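Local structure of glycoside Hydrolase (Bacteroides uniformis, 5T99) at residues 89-94 with 144-149; 100-105 with 136-141; 117-122 with 140-145; 177-182 with 208-213. The protein is a family 2 glycoside hydrolase that binds d-galacto-isofagomine in a pocket that is probably its active site and probably acts on galactose-containing oligosaccharides released from agarose. One frame throughout, in Å; residues are numbered along the deposited sequence.

Contact 1. Residues 89-94 with 144-149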
loop_
_atom_site.group_PDB
_atom_site.type_symbol
_atom_site.label_atom_id
_atom_site.label_comp_id
_atom_site.label_asym_id
_atom_site.label_seq_id
_atom_site.Cartn_x
_atom_site.Cartn_y
_atom_site.Cartn_z
ATOM N N ARG A 89 -8.106 17.766 -19.545
ATOM C CA ARG A 89 -8.077 17.767 -21.002
ATOM C C ARG A 89 -6.648 17.615 -21.461
ATOM O O ARG A 89 -5.754 18.201 -20.870
ATOM C CB ARG A 89 -8.618 19.087 -21.558
ATOM C CG ARG A 89 -10.129 19.256 -21.491
ATOM C CD ARG A 89 -10.515 20.674 -21.917
ATOM N NE ARG A 89 -10.136 20.975 -23.308
ATOM C CZ ARG A 89 -10.883 20.754 -24.392
ATOM N NH1 ARG A 89 -12.086 20.196 -24.319
ATOM N NH2 ARG A 89 -10.410 21.088 -25.585
ATOM N N LYS A 90 -6.442 16.827 -22.507
ATOM C CA LYS A 90 -5.143 16.717 -23.160
ATOM C C LYS A 90 -5.355 16.827 -24.659
ATOM O O LYS A 90 -6.230 16.170 -25.208
ATOM C CB LYS A 90 -4.460 15.395 -22.817
ATOM C CG LYS A 90 -3.121 15.194 -23.516
ATOM C CD LYS A 90 -2.311 14.056 -22.916
ATOM C CE LYS A 90 -1.015 13.829 -23.692
ATOM N NZ LYS A 90 -0.144 12.769 -23.108
ATOM N N THR A 91 -4.538 17.660 -25.304
ATOM C CA THR A 91 -4.653 17.950 -26.730
ATOM C C THR A 91 -3.389 17.417 -27.398
ATOM O O THR A 91 -2.286 17.712 -26.935
ATOM C CB THR A 91 -4.821 19.475 -26.974
ATOM O OG1 THR A 91 -5.963 19.949 -26.250
ATOM C CG2 THR A 91 -5.009 19.805 -28.448
ATOM N N PHE A 92 -3.546 16.634 -28.465
ATOM C CA PHE A 92 -2.413 15.932 -29.077
ATOM C C PHE A 92 -2.622 15.684 -30.568
ATOM O O PHE A 92 -3.745 15.439 -31.012
ATOM C CB PHE A 92 -2.137 14.594 -28.346
ATOM C CG PHE A 92 -3.290 13.614 -28.378
ATOM C CD1 PHE A 92 -3.324 12.584 -29.313
ATOM C CD2 PHE A 92 -4.351 13.729 -27.482
ATOM C CE1 PHE A 92 -4.388 11.691 -29.350
ATOM C CE2 PHE A 92 -5.415 12.836 -27.512
ATOM C CZ PHE A 92 -5.431 11.811 -28.443
ATOM N N ILE A 93 -1.523 15.744 -31.326
ATOM C CA ILE A 93 -1.529 15.410 -32.752
ATOM C C ILE A 93 -1.635 13.891 -32.900
ATOM O O ILE A 93 -0.946 13.142 -32.205
ATOM C CB ILE A 93 -0.237 15.876 -33.481
ATOM C CG1 ILE A 93 -0.054 17.399 -33.409
ATOM C CG2 ILE A 93 -0.229 15.416 -34.944
ATOM C CD1 ILE A 93 -1.022 18.190 -34.265
ATOM N N GLY A 94 -2.491 13.446 -33.809
ATOM C CA GLY A 94 -2.488 12.057 -34.237
ATOM C C GLY A 94 -1.207 11.725 -34.978
ATOM O O GLY A 94 -1.053 12.040 -36.159
ATOM N N GLY A 144 -2.681 13.353 -38.073
ATOM C CA GLY A 144 -2.139 14.613 -38.570
ATOM C C GLY A 144 -2.920 15.874 -38.214
ATOM O O GLY A 144 -2.559 16.954 -38.670
ATOM N N GLU A 145 -3.979 15.741 -37.410
ATOM C CA GLU A 145 -4.772 16.865 -36.918
ATOM C C GLU A 145 -4.780 16.785 -35.393
ATOM O O GLU A 145 -4.279 15.811 -34.807
ATOM C CB GLU A 145 -6.211 16.789 -37.437
ATOM C CG GLU A 145 -6.365 16.885 -38.950
ATOM C CD GLU A 145 -7.786 16.572 -39.420
ATOM O OE1 GLU A 145 -8.767 16.991 -38.759
ATOM O OE2 GLU A 145 -7.925 15.902 -40.467
ATOM N N GLU A 146 -5.358 17.800 -34.752
ATOM C CA GLU A 146 -5.439 17.843 -33.297
ATOM C C GLU A 146 -6.556 16.942 -32.775
ATOM O O GLU A 146 -7.583 16.772 -33.431
ATOM C CB GLU A 146 -5.615 19.283 -32.807
ATOM C CG GLU A 146 -4.349 20.127 -32.943
ATOM C CD GLU A 146 -3.225 19.703 -32.002
ATOM O OE1 GLU A 146 -3.449 18.865 -31.103
ATOM O OE2 GLU A 146 -2.098 20.211 -32.154
ATOM N N ASN A 147 -6.316 16.351 -31.603
ATOM C CA ASN A 147 -7.280 15.506 -30.897
ATOM C C ASN A 147 -7.379 15.986 -29.462
ATOM O O ASN A 147 -6.416 16.510 -28.926
ATOM C CB ASN A 147 -6.845 14.036 -30.885
ATOM C CG ASN A 147 -6.763 13.436 -32.266
ATOM O OD1 ASN A 147 -7.674 12.727 -32.703
ATOM N ND2 ASN A 147 -5.674 13.710 -32.967
ATOM N N VAL A 148 -8.535 15.778 -28.841
ATOM C CA VAL A 148 -8.794 16.240 -27.479
ATOM C C VAL A 148 -9.429 15.118 -26.656
ATOM O O VAL A 148 -10.592 14.737 -26.868
ATOM C CB VAL A 148 -9.706 17.496 -27.482
ATOM C CG1 VAL A 148 -10.080 17.921 -26.068
ATOM C CG2 VAL A 148 -9.024 18.658 -28.209
ATOM N N LEU A 149 -8.652 14.610 -25.709
ATOM C CA LEU A 149 -9.139 13.677 -24.719
ATOM C C LEU A 149 -9.556 14.471 -23.483
ATOM O O LEU A 149 -8.733 15.200 -22.911
ATOM C CB LEU A 149 -8.040 12.665 -24.360
ATOM C CG LEU A 149 -8.400 11.547 -23.381
ATOM C CD1 LEU A 149 -9.593 10.756 -23.885
ATOM C CD2 LEU A 149 -7.186 10.654 -23.155
#

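Contact 2. Residues 100-105 with 136-141. With EDO (1,2-ethanediol), chain M.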
loop_
_atom_site.group_PDB
_atom_site.type_symbol
_atom_site.label_atom_id
_atom_site.label_comp_id
_atom_site.label_asym_id
_atom_site.label_seq_id
_atom_site.Cartn_x
_atom_site.Cartn_y
_atom_site.Cartn_z
ATOM N N ASP A 100 -3.956 3.577 -39.082
ATOM C CA ASP A 100 -4.451 2.188 -39.240
ATOM C C ASP A 100 -4.123 1.225 -38.083
ATOM O O ASP A 100 -4.296 0.010 -38.221
ATOM C CB ASP A 100 -4.011 1.587 -40.597
ATOM C CG ASP A 100 -4.619 2.327 -41.793
ATOM O OD1 ASP A 100 -5.866 2.471 -41.826
ATOM O OD2 ASP A 100 -3.854 2.749 -42.693
ATOM N N LYS A 101 -3.696 1.786 -36.947
ATOM C CA LYS A 101 -3.414 1.040 -35.730
ATOM C C LYS A 101 -4.633 1.048 -34.835
ATOM O O LYS A 101 -5.494 1.920 -34.953
ATOM C CB LYS A 101 -2.241 1.672 -34.971
ATOM C CG LYS A 101 -0.840 1.199 -35.342
ATOM C CD LYS A 101 -0.702 0.653 -36.755
ATOM C CE LYS A 101 0.753 0.466 -37.135
ATOM N NZ LYS A 101 0.830 -0.317 -38.398
ATOM N N ILE A 102 -4.691 0.072 -33.931
ATOM C CA ILE A 102 -5.655 0.089 -32.831
ATOM C C ILE A 102 -5.032 0.954 -31.749
ATOM O O ILE A 102 -3.878 0.761 -31.387
ATOM C CB ILE A 102 -5.947 -1.311 -32.263
ATOM C CG1 ILE A 102 -6.375 -2.297 -33.370
ATOM C CG2 ILE A 102 -7.003 -1.232 -31.165
ATOM C CD1 ILE A 102 -7.641 -1.934 -34.115
ATOM N N VAL A 103 -5.793 1.919 -31.254
ATOM C CA VAL A 103 -5.287 2.885 -30.284
ATOM C C VAL A 103 -6.233 2.896 -29.097
ATOM O O VAL A 103 -7.431 3.057 -29.277
ATOM C CB VAL A 103 -5.180 4.291 -30.898
ATOM C CG1 VAL A 103 -4.594 5.280 -29.883
ATOM C CG2 VAL A 103 -4.325 4.241 -32.163
ATOM N N ARG A 104 -5.687 2.686 -27.899
ATOM C CA ARG A 104 -6.456 2.660 -26.649
ATOM C C ARG A 104 -5.743 3.491 -25.586
ATOM O O ARG A 104 -4.514 3.625 -25.626
ATOM C CB ARG A 104 -6.605 1.228 -26.144
ATOM C CG ARG A 104 -7.337 0.277 -27.094
ATOM C CD ARG A 104 -7.136 -1.178 -26.674
ATOM N NE ARG A 104 -5.772 -1.660 -26.953
ATOM C CZ ARG A 104 -5.090 -2.577 -26.247
ATOM N NH1 ARG A 104 -5.605 -3.155 -25.159
ATOM N NH2 ARG A 104 -3.852 -2.913 -26.634
ATOM N N ILE A 105 -6.514 4.060 -24.660
ATOM C CA ILE A 105 -5.959 4.758 -23.515
ATOM C C ILE A 105 -6.403 4.019 -22.260
ATOM O O ILE A 105 -7.603 3.856 -22.017
ATOM C CB ILE A 105 -6.399 6.234 -23.413
ATOM C CG1 ILE A 105 -6.245 6.960 -24.751
ATOM C CG2 ILE A 105 -5.606 6.957 -22.325
ATOM C CD1 ILE A 105 -4.833 7.069 -25.262
ATOM N N ASP A 136 -11.305 2.761 -26.180
ATOM C CA ASP A 136 -10.793 2.555 -27.531
ATOM C C ASP A 136 -11.084 3.813 -28.342
ATOM O O ASP A 136 -12.244 4.116 -28.635
ATOM C CB ASP A 136 -11.437 1.315 -28.162
ATOM C CG ASP A 136 -10.730 0.868 -29.427
ATOM O OD1 ASP A 136 -10.185 1.722 -30.150
ATOM O OD2 ASP A 136 -10.727 -0.345 -29.721
ATOM N N ILE A 137 -10.029 4.541 -28.704
ATOM C CA ILE A 137 -10.167 5.776 -29.502
ATOM C C ILE A 137 -9.906 5.614 -31.015
ATOM O O ILE A 137 -9.878 6.612 -31.740
ATOM C CB ILE A 137 -9.312 6.934 -28.928
ATOM C CG1 ILE A 137 -7.811 6.701 -29.120
ATOM C CG2 ILE A 137 -9.635 7.146 -27.464
ATOM C CD1 ILE A 137 -6.981 7.961 -28.976
ATOM N N THR A 138 -9.755 4.372 -31.481
ATOM C CA THR A 138 -9.412 4.070 -32.870
ATOM C C THR A 138 -10.325 4.724 -33.911
ATOM O O THR A 138 -9.841 5.269 -34.898
ATOM C CB THR A 138 -9.430 2.546 -33.114
ATOM O OG1 THR A 138 -8.638 1.892 -32.117
ATOM C CG2 THR A 138 -8.888 2.185 -34.515
ATOM N N LYS A 139 -11.635 4.645 -33.704
ATOM C CA LYS A 139 -12.604 5.142 -34.698
ATOM C C LYS A 139 -12.676 6.673 -34.784
ATOM O O LYS A 139 -13.028 7.203 -35.831
ATOM C CB LYS A 139 -14.000 4.569 -34.429
ATOM C CG LYS A 139 -14.071 3.079 -34.673
ATOM C CD LYS A 139 -15.404 2.488 -34.253
ATOM C CE LYS A 139 -15.391 0.970 -34.413
ATOM N NZ LYS A 139 -16.775 0.419 -34.494
ATOM N N TYR A 140 -12.327 7.362 -33.698
ATOM C CA TYR A 140 -12.431 8.814 -33.611
ATOM C C TYR A 140 -11.097 9.550 -33.763
ATOM O O TYR A 140 -11.079 10.782 -33.833
ATOM C CB TYR A 140 -13.072 9.179 -32.282
ATOM C CG TYR A 140 -14.310 8.360 -31.997
ATOM C CD1 TYR A 140 -15.452 8.481 -32.805
ATOM C CD2 TYR A 140 -14.339 7.439 -30.947
ATOM C CE1 TYR A 140 -16.590 7.725 -32.558
ATOM C CE2 TYR A 140 -15.472 6.678 -30.693
ATOM C CZ TYR A 140 -16.590 6.824 -31.498
ATOM O OH TYR A 140 -17.709 6.070 -31.249
ATOM N N LEU A 141 -9.989 8.808 -33.823
ATOM C CA LEU A 141 -8.654 9.405 -33.884
ATOM C C LEU A 141 -8.421 10.068 -35.229
ATOM O O LEU A 141 -8.696 9.477 -36.260
ATOM C CB LEU A 141 -7.579 8.337 -33.657
ATOM C CG LEU A 141 -6.107 8.764 -33.612
ATOM C CD1 LEU A 141 -5.850 9.737 -32.479
ATOM C CD2 LEU A 141 -5.220 7.539 -33.470
HETATM C C1 EDO M . -6.174 5.841 -37.083
HETATM O O1 EDO M . -5.853 5.661 -38.470
HETATM C C2 EDO M . -7.113 4.762 -36.552
HETATM O O2 EDO M . -6.734 3.443 -36.978
#

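Contact 3. Residues 117-122 with 140-145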
loop_
_atom_site.group_PDB
_atom_site.type_symbol
_atom_site.label_atom_id
_atom_site.label_comp_id
_atom_site.label_asym_id
_atom_site.label_seq_id
_atom_site.Cartn_x
_atom_site.Cartn_y
_atom_site.Cartn_z
ATOM N N TRP A 117 -14.363 11.556 -22.887
ATOM C CA TRP A 117 -14.695 11.934 -24.268
ATOM C C TRP A 117 -13.432 11.994 -25.127
ATOM O O TRP A 117 -12.381 12.411 -24.652
ATOM C CB TRP A 117 -15.358 13.319 -24.319
ATOM C CG TRP A 117 -16.693 13.430 -23.638
ATOM C CD1 TRP A 117 -17.927 13.305 -24.217
ATOM C CD2 TRP A 117 -16.928 13.718 -22.257
ATOM N NE1 TRP A 117 -18.914 13.488 -23.279
ATOM C CE2 TRP A 117 -18.327 13.752 -22.067
ATOM C CE3 TRP A 117 -16.091 13.952 -21.158
ATOM C CZ2 TRP A 117 -18.908 14.008 -20.814
ATOM C CZ3 TRP A 117 -16.668 14.216 -19.916
ATOM C CH2 TRP A 117 -18.061 14.238 -19.755
ATOM N N ILE A 118 -13.555 11.599 -26.391
ATOM C CA ILE A 118 -12.498 11.822 -27.396
ATOM C C ILE A 118 -13.111 12.617 -28.566
ATOM O O ILE A 118 -14.097 12.187 -29.186
ATOM C CB ILE A 118 -11.793 10.507 -27.858
ATOM C CG1 ILE A 118 -10.653 10.794 -28.850
ATOM C CG2 ILE A 118 -12.760 9.526 -28.492
ATOM C CD1 ILE A 118 -9.459 11.488 -28.245
ATOM N N ASN A 119 -12.538 13.791 -28.830
ATOM C CA ASN A 119 -13.051 14.708 -29.855
ATOM C C ASN A 119 -14.569 14.962 -29.740
ATOM O O ASN A 119 -15.292 14.969 -30.746
ATOM C CB ASN A 119 -12.660 14.195 -31.244
ATOM C CG ASN A 119 -11.158 14.124 -31.427
ATOM O OD1 ASN A 119 -10.429 14.959 -30.898
ATOM N ND2 ASN A 119 -10.685 13.124 -32.177
ATOM N N GLY A 120 -15.030 15.150 -28.500
ATOM C CA GLY A 120 -16.445 15.350 -28.203
ATOM C C GLY A 120 -17.325 14.111 -28.047
ATOM O O GLY A 120 -18.419 14.225 -27.509
ATOM N N VAL A 121 -16.889 12.935 -28.503
ATOM C CA VAL A 121 -17.723 11.738 -28.401
ATOM C C VAL A 121 -17.448 11.010 -27.098
ATOM O O VAL A 121 -16.308 10.658 -26.814
ATOM C CB VAL A 121 -17.495 10.759 -29.562
ATOM C CG1 VAL A 121 -18.483 9.599 -29.481
ATOM C CG2 VAL A 121 -17.620 11.475 -30.900
ATOM N N LYS A 122 -18.507 10.764 -26.327
ATOM C CA LYS A 122 -18.418 10.021 -25.069
ATOM C C LYS A 122 -18.024 8.584 -25.366
ATOM O O LYS A 122 -18.666 7.934 -26.186
ATOM C CB LYS A 122 -19.766 10.053 -24.343
ATOM C CG LYS A 122 -19.734 9.545 -22.905
ATOM C CD LYS A 122 -20.805 10.255 -22.078
ATOM C CE LYS A 122 -21.026 9.612 -20.719
ATOM N NZ LYS A 122 -21.569 8.222 -20.806
ATOM N N TYR A 140 -12.327 7.362 -33.698
ATOM C CA TYR A 140 -12.431 8.814 -33.611
ATOM C C TYR A 140 -11.097 9.550 -33.763
ATOM O O TYR A 140 -11.079 10.782 -33.833
ATOM C CB TYR A 140 -13.072 9.179 -32.282
ATOM C CG TYR A 140 -14.310 8.360 -31.997
ATOM C CD1 TYR A 140 -15.452 8.481 -32.805
ATOM C CD2 TYR A 140 -14.339 7.439 -30.947
ATOM C CE1 TYR A 140 -16.590 7.725 -32.558
ATOM C CE2 TYR A 140 -15.472 6.678 -30.693
ATOM C CZ TYR A 140 -16.590 6.824 -31.498
ATOM O OH TYR A 140 -17.709 6.070 -31.249
ATOM N N LEU A 141 -9.989 8.808 -33.823
ATOM C CA LEU A 141 -8.654 9.405 -33.884
ATOM C C LEU A 141 -8.421 10.068 -35.229
ATOM O O LEU A 141 -8.696 9.477 -36.260
ATOM C CB LEU A 141 -7.579 8.337 -33.657
ATOM C CG LEU A 141 -6.107 8.764 -33.612
ATOM C CD1 LEU A 141 -5.850 9.737 -32.479
ATOM C CD2 LEU A 141 -5.220 7.539 -33.470
ATOM N N LYS A 142 -7.902 11.291 -35.195
ATOM C CA LYS A 142 -7.631 12.077 -36.393
ATOM C C LYS A 142 -6.126 12.152 -36.612
ATOM O O LYS A 142 -5.409 12.768 -35.824
ATOM C CB LYS A 142 -8.199 13.487 -36.232
ATOM C CG LYS A 142 -9.686 13.534 -35.921
ATOM C CD LYS A 142 -10.178 14.976 -35.802
ATOM C CE LYS A 142 -11.659 15.026 -35.435
ATOM N NZ LYS A 142 -12.438 15.853 -36.404
ATOM N N ILE A 143 -5.654 11.529 -37.684
ATOM C CA ILE A 143 -4.224 11.463 -37.980
ATOM C C ILE A 143 -3.775 12.793 -38.589
ATOM O O ILE A 143 -4.423 13.308 -39.498
ATOM C CB ILE A 143 -3.892 10.315 -38.977
ATOM C CG1 ILE A 143 -4.378 8.948 -38.455
ATOM C CG2 ILE A 143 -2.396 10.274 -39.268
ATOM C CD1 ILE A 143 -3.808 8.537 -37.110
ATOM N N GLY A 144 -2.681 13.353 -38.073
ATOM C CA GLY A 144 -2.139 14.613 -38.570
ATOM C C GLY A 144 -2.920 15.874 -38.214
ATOM O O GLY A 144 -2.559 16.954 -38.670
ATOM N N GLU A 145 -3.979 15.741 -37.410
ATOM C CA GLU A 145 -4.772 16.865 -36.918
ATOM C C GLU A 145 -4.780 16.785 -35.393
ATOM O O GLU A 145 -4.279 15.811 -34.807
ATOM C CB GLU A 145 -6.211 16.789 -37.437
ATOM C CG GLU A 145 -6.365 16.885 -38.950
ATOM C CD GLU A 145 -7.786 16.572 -39.420
ATOM O OE1 GLU A 145 -8.767 16.991 -38.759
ATOM O OE2 GLU A 145 -7.925 15.902 -40.467
#

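Contact 4. Residues 177-182 with 208-213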
loop_
_atom_site.group_PDB
_atom_site.type_symbol
_atom_site.label_atom_id
_atom_site.label_comp_id
_atom_site.label_asym_id
_atom_site.label_seq_id
_atom_site.Cartn_x
_atom_site.Cartn_y
_atom_site.Cartn_z
ATOM N N ASP A 177 -1.403 -0.590 -31.149
ATOM C CA ASP A 177 -1.220 -1.959 -31.614
ATOM C C ASP A 177 -1.533 -2.122 -33.103
ATOM O O ASP A 177 -2.280 -1.332 -33.673
ATOM C CB ASP A 177 -2.104 -2.901 -30.794
ATOM C CG ASP A 177 -1.566 -3.132 -29.398
ATOM O OD1 ASP A 177 -0.896 -4.156 -29.186
ATOM O OD2 ASP A 177 -1.799 -2.282 -28.514
ATOM N N ASN A 178 -0.951 -3.154 -33.720
ATOM C CA ASN A 178 -1.411 -3.652 -35.019
ATOM C C ASN A 178 -2.724 -4.387 -34.799
ATOM O O ASN A 178 -3.122 -4.616 -33.660
ATOM C CB ASN A 178 -0.375 -4.579 -35.660
ATOM C CG ASN A 178 0.935 -3.872 -35.941
ATOM O OD1 ASN A 178 0.969 -2.889 -36.683
ATOM N ND2 ASN A 178 2.013 -4.337 -35.330
ATOM N N LYS A 179 -3.397 -4.758 -35.883
ATOM C CA LYS A 179 -4.749 -5.314 -35.784
ATOM C C LYS A 179 -4.839 -6.788 -35.309
ATOM O O LYS A 179 -5.955 -7.298 -35.084
ATOM C CB LYS A 179 -5.491 -5.103 -37.097
ATOM C CG LYS A 179 -5.791 -3.634 -37.348
ATOM C CD LYS A 179 -6.556 -3.426 -38.643
ATOM C CE LYS A 179 -6.706 -1.945 -38.960
ATOM N NZ LYS A 179 -7.819 -1.697 -39.918
ATOM N N VAL A 180 -3.690 -7.457 -35.158
ATOM C CA VAL A 180 -3.604 -8.712 -34.423
ATOM C C VAL A 180 -2.752 -8.473 -33.178
ATOM O O VAL A 180 -1.558 -8.182 -33.276
ATOM C CB VAL A 180 -3.002 -9.844 -35.278
ATOM C CG1 VAL A 180 -3.104 -11.178 -34.548
ATOM C CG2 VAL A 180 -3.708 -9.931 -36.629
ATOM N N TYR A 181 -3.365 -8.605 -32.007
ATOM C CA TYR A 181 -2.701 -8.223 -30.756
ATOM C C TYR A 181 -3.342 -8.845 -29.518
ATOM O O TYR A 181 -4.492 -9.318 -29.544
ATOM C CB TYR A 181 -2.727 -6.693 -30.579
ATOM C CG TYR A 181 -4.133 -6.159 -30.351
ATOM C CD1 TYR A 181 -4.571 -5.795 -29.078
ATOM C CD2 TYR A 181 -5.040 -6.062 -31.407
ATOM C CE1 TYR A 181 -5.861 -5.329 -28.871
ATOM C CE2 TYR A 181 -6.340 -5.605 -31.209
ATOM C CZ TYR A 181 -6.746 -5.237 -29.947
ATOM O OH TYR A 181 -8.035 -4.786 -29.772
ATOM N N ILE A 182 -2.583 -8.771 -28.429
ATOM C CA ILE A 182 -3.029 -9.186 -27.099
ATOM C C ILE A 182 -3.773 -8.014 -26.425
ATOM O O ILE A 182 -3.157 -6.986 -26.163
ATOM C CB ILE A 182 -1.811 -9.640 -26.254
ATOM C CG1 ILE A 182 -1.180 -10.891 -26.884
ATOM C CG2 ILE A 182 -2.202 -9.915 -24.810
ATOM C CD1 ILE A 182 0.256 -11.122 -26.468
ATOM N N LYS A 208 -6.595 -10.990 -30.058
ATOM C CA LYS A 208 -7.700 -10.343 -30.752
ATOM C C LYS A 208 -7.322 -10.167 -32.224
ATOM O O LYS A 208 -6.216 -9.711 -32.535
ATOM C CB LYS A 208 -7.987 -8.982 -30.112
ATOM C CG LYS A 208 -9.223 -8.254 -30.634
ATOM C CD LYS A 208 -10.510 -8.915 -30.147
ATOM C CE LYS A 208 -11.752 -8.156 -30.596
ATOM N NZ LYS A 208 -11.894 -8.193 -32.082
ATOM N N ASN A 209 -8.247 -10.532 -33.111
ATOM C CA ASN A 209 -8.082 -10.379 -34.561
ATOM C C ASN A 209 -9.020 -9.272 -35.058
ATOM O O ASN A 209 -10.189 -9.520 -35.360
ATOM C CB ASN A 209 -8.387 -11.704 -35.279
ATOM C CG ASN A 209 -8.153 -11.632 -36.784
ATOM O OD1 ASN A 209 -7.787 -10.588 -37.322
ATOM N ND2 ASN A 209 -8.358 -12.757 -37.468
ATOM N N ALA A 210 -8.483 -8.057 -35.149
ATOM C CA ALA A 210 -9.232 -6.903 -35.653
ATOM C C ALA A 210 -9.135 -6.730 -37.178
ATOM O O ALA A 210 -9.580 -5.704 -37.675
ATOM C CB ALA A 210 -8.778 -5.624 -34.941
ATOM N N THR A 211 -8.556 -7.694 -37.915
ATOM C CA THR A 211 -8.575 -7.651 -39.394
ATOM C C THR A 211 -9.934 -8.141 -39.911
ATOM O O THR A 211 -10.798 -8.541 -39.116
ATOM C CB THR A 211 -7.441 -8.484 -40.069
ATOM O OG1 THR A 211 -7.741 -9.889 -40.029
ATOM C CG2 THR A 211 -6.075 -8.213 -39.436
ATOM N N PHE A 212 -10.113 -8.115 -41.237
ATOM C CA PHE A 212 -11.303 -8.697 -41.885
ATOM C C PHE A 212 -11.037 -10.108 -42.432
ATOM O O PHE A 212 -11.833 -10.630 -43.215
ATOM C CB PHE A 212 -11.856 -7.755 -42.981
ATOM C CG PHE A 212 -12.495 -6.497 -42.439
ATOM C CD1 PHE A 212 -13.673 -6.565 -41.681
ATOM C CD2 PHE A 212 -11.933 -5.243 -42.679
ATOM C CE1 PHE A 212 -14.267 -5.410 -41.170
ATOM C CE2 PHE A 212 -12.523 -4.088 -42.173
ATOM C CZ PHE A 212 -13.690 -4.170 -41.418
ATOM N N GLY A 213 -9.940 -10.735 -42.003
ATOM C CA GLY A 213 -9.610 -12.108 -42.398
ATOM C C GLY A 213 -9.351 -13.041 -41.224
ATOM O O GLY A 213 -8.768 -12.636 -40.215
#

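Contact 1. Residues 89-94 with 144-149
Arg89 lays one face of its guanidinium over Val148, whose CG1 stands 3.2 Å from Arg89 NH2; the bend at chi3 (62°) turns the flat group back over that methyl, while its N-H groups serve Asp51, Ala44 and Ala46. Lys90 pairs with Leu149 through two backbone bonds, Lys90 N to Leu149 O being 2.8 Å. On the other face of the sheet Thr91 lies alongside Val148, both beta-branched residues suited to extended chain. Here strands 86-93 and 146-153 run antiparallel as central neighbours in a sheet of the sugar-binding domain. Over one face of the Phe92 ring lies Asn147 CB, 3.7 Å from its centroid, a CH-pi contact with the amide 20° from the ring plane. Phe92 O is gripped by Asn147 N at 2.8 Å and Asn147 ND2 at 3.2 Å, from opposite faces of its plane; Asn147 OD1 accepts from Lys142 N. Ile93 crosses Glu146, both exposed like Thr91 beside them. Gly94 O accepts from Gly144 N (2.8 Å); glycine readily takes Gly144's positive phi.

Contact 2. Residues 100-105 with 136-141
Thr138 and Val103 meet through a side-chain-to-backbone bond: Val103 N points almost straight (173°) at Thr138 OG1, 3.0 Å away. With OG1 beside its own backbone N (chi1 -51°), Thr138 also donates to the syn lone pair of Asp136 OD1, at a length too short to be certain. The same oxygen accepts from Thr138 N at 3.0 Å, closing an Asx turn that probably holds the carboxylate's rotation; a short polar side chain suits each place. Ile137 N returns a backbone bond to Val103 O. On the buried side, Val103 divides its methyls: its side chain crosses that of Ile137 obliquely, the CG1 atoms of Val103 and Ile137 3.6 Å apart, whereas Val103 CG2 meets Leu141 CD2 at 3.7 Å, these side chains at about a right angle. A 1,2-ethanediol, probably from the crystallisation liquor, joins Asp100 N and Lys101 O. Strand 102-107 lies between 133-136 and 172-177 in a four-stranded antiparallel sheet; Leu174 packs on Val103, and the chain after 133-136 turns toward strand 146-153.

Contact 3. Residues 117-122 with 140-145
The ring of Tyr140 has Val121 over one face: Val121 CG1 sits 4.3 Å from the ring centroid, a CH-pi contact in which the two side chains cross at about a right angle. Ile118 reaches the same ring obliquely, its CG2 3.6 Å from Tyr140 CD2. With CG1 anti to the backbone N (chi1 -177°), Ile118 holds CG2 between N and the carbonyl carbon, directed at the tyrosine. The second flat group, the amide of Asn119, turns its ND2 to Tyr140 O at 2.9 Å. The acceptor lies in the amide plane, but the donor stands 39° out of the carbonyl plane and the bond is bent, 134° at the hydrogen. Asn119 and Gly120 form the middle of a type I' turn from Ile118 to Val121, closing the hairpin of strands 114-118 and 121-126. Both residues have positive phi, which asparagine and glycine tolerate well. The amide does further work: ND2 also bonds Asn147 OD1, and Asn119 OD1 accepts from Val148 N, so the hairpin end is tied to strand 146-153 as well as to the loop. The aliphatic part of Lys142 crosses this amide obliquely, with Lys142 CE 3.9 Å from Asn119 ND2.

Contact 4. Residues 177-182 with 208-213
Lys179 O receives the shortest polar bond between the segments, from Ala210 N at 2.6 Å. Further along, Tyr181 and Lys208 exchange two backbone bonds: Lys208 N gives a nearly straight one to Tyr181 O at 2.7 Å, and Tyr181 N answers with a bond to Lys208 O at 3.1 Å. The Tyr181 side chain takes the position between backbone N and carbonyl carbon (chi1 68°), which brings its ring alongside Lys208. Lys208 CB lies over one ring face, 4.2 Å from the centroid, and the two side chains point the same way, a good match between an aromatic face and the aliphatic part of a lysine. Ala210 CB comes to the ring edge; its small methyl also packs against Lys179 CB. Thr211 CG2 touches Lys179 CB and Val180 CG2. Within 208-213, Asn209 OD1 is held by Thr211 OG1 at 2.8 Å and by Thr211 N at 3.1 Å, and Asn209 ND2 bonds Gly213 O at 2.8 Å and also Val240 O. Asparagine suits this place because its amide both accepts and donates. The bond from Thr211 N to Asn209 OD1 closes an Asx turn; Gly213 N to Thr211 OG1 adds an ST turn. These turns take the chain out of the antiparallel hairpin 180-194 and 198-209, at the open end of its ladder, in a beta domain of the family 2 hydrolase.

In the fold
Contacts 1, 2 and 3 all belong to the sugar-binding domain, whereas contact 4 lies in the following beta domain. All four are partly buried, their centres 33 to 36 Å from that of the chain; contact 1 alone has many exposed residues. Contact 1 is a regular strand ladder. Contacts 2 and 3 share Tyr140 and Leu141 on the loop between strands 133-136 and 146-153: contact 2 keeps a single backbone bond beside one from Thr138, and contact 3 has one amide-to-backbone bond with apolar packing on Tyr140. The bridge to contact 4 is both polar and apolar: Arg104 forms a salt bridge with Asp177, Ile102 N bonds Asp177 O, and the Ile102 side chain packs on Lys179, Tyr181 and Ala210.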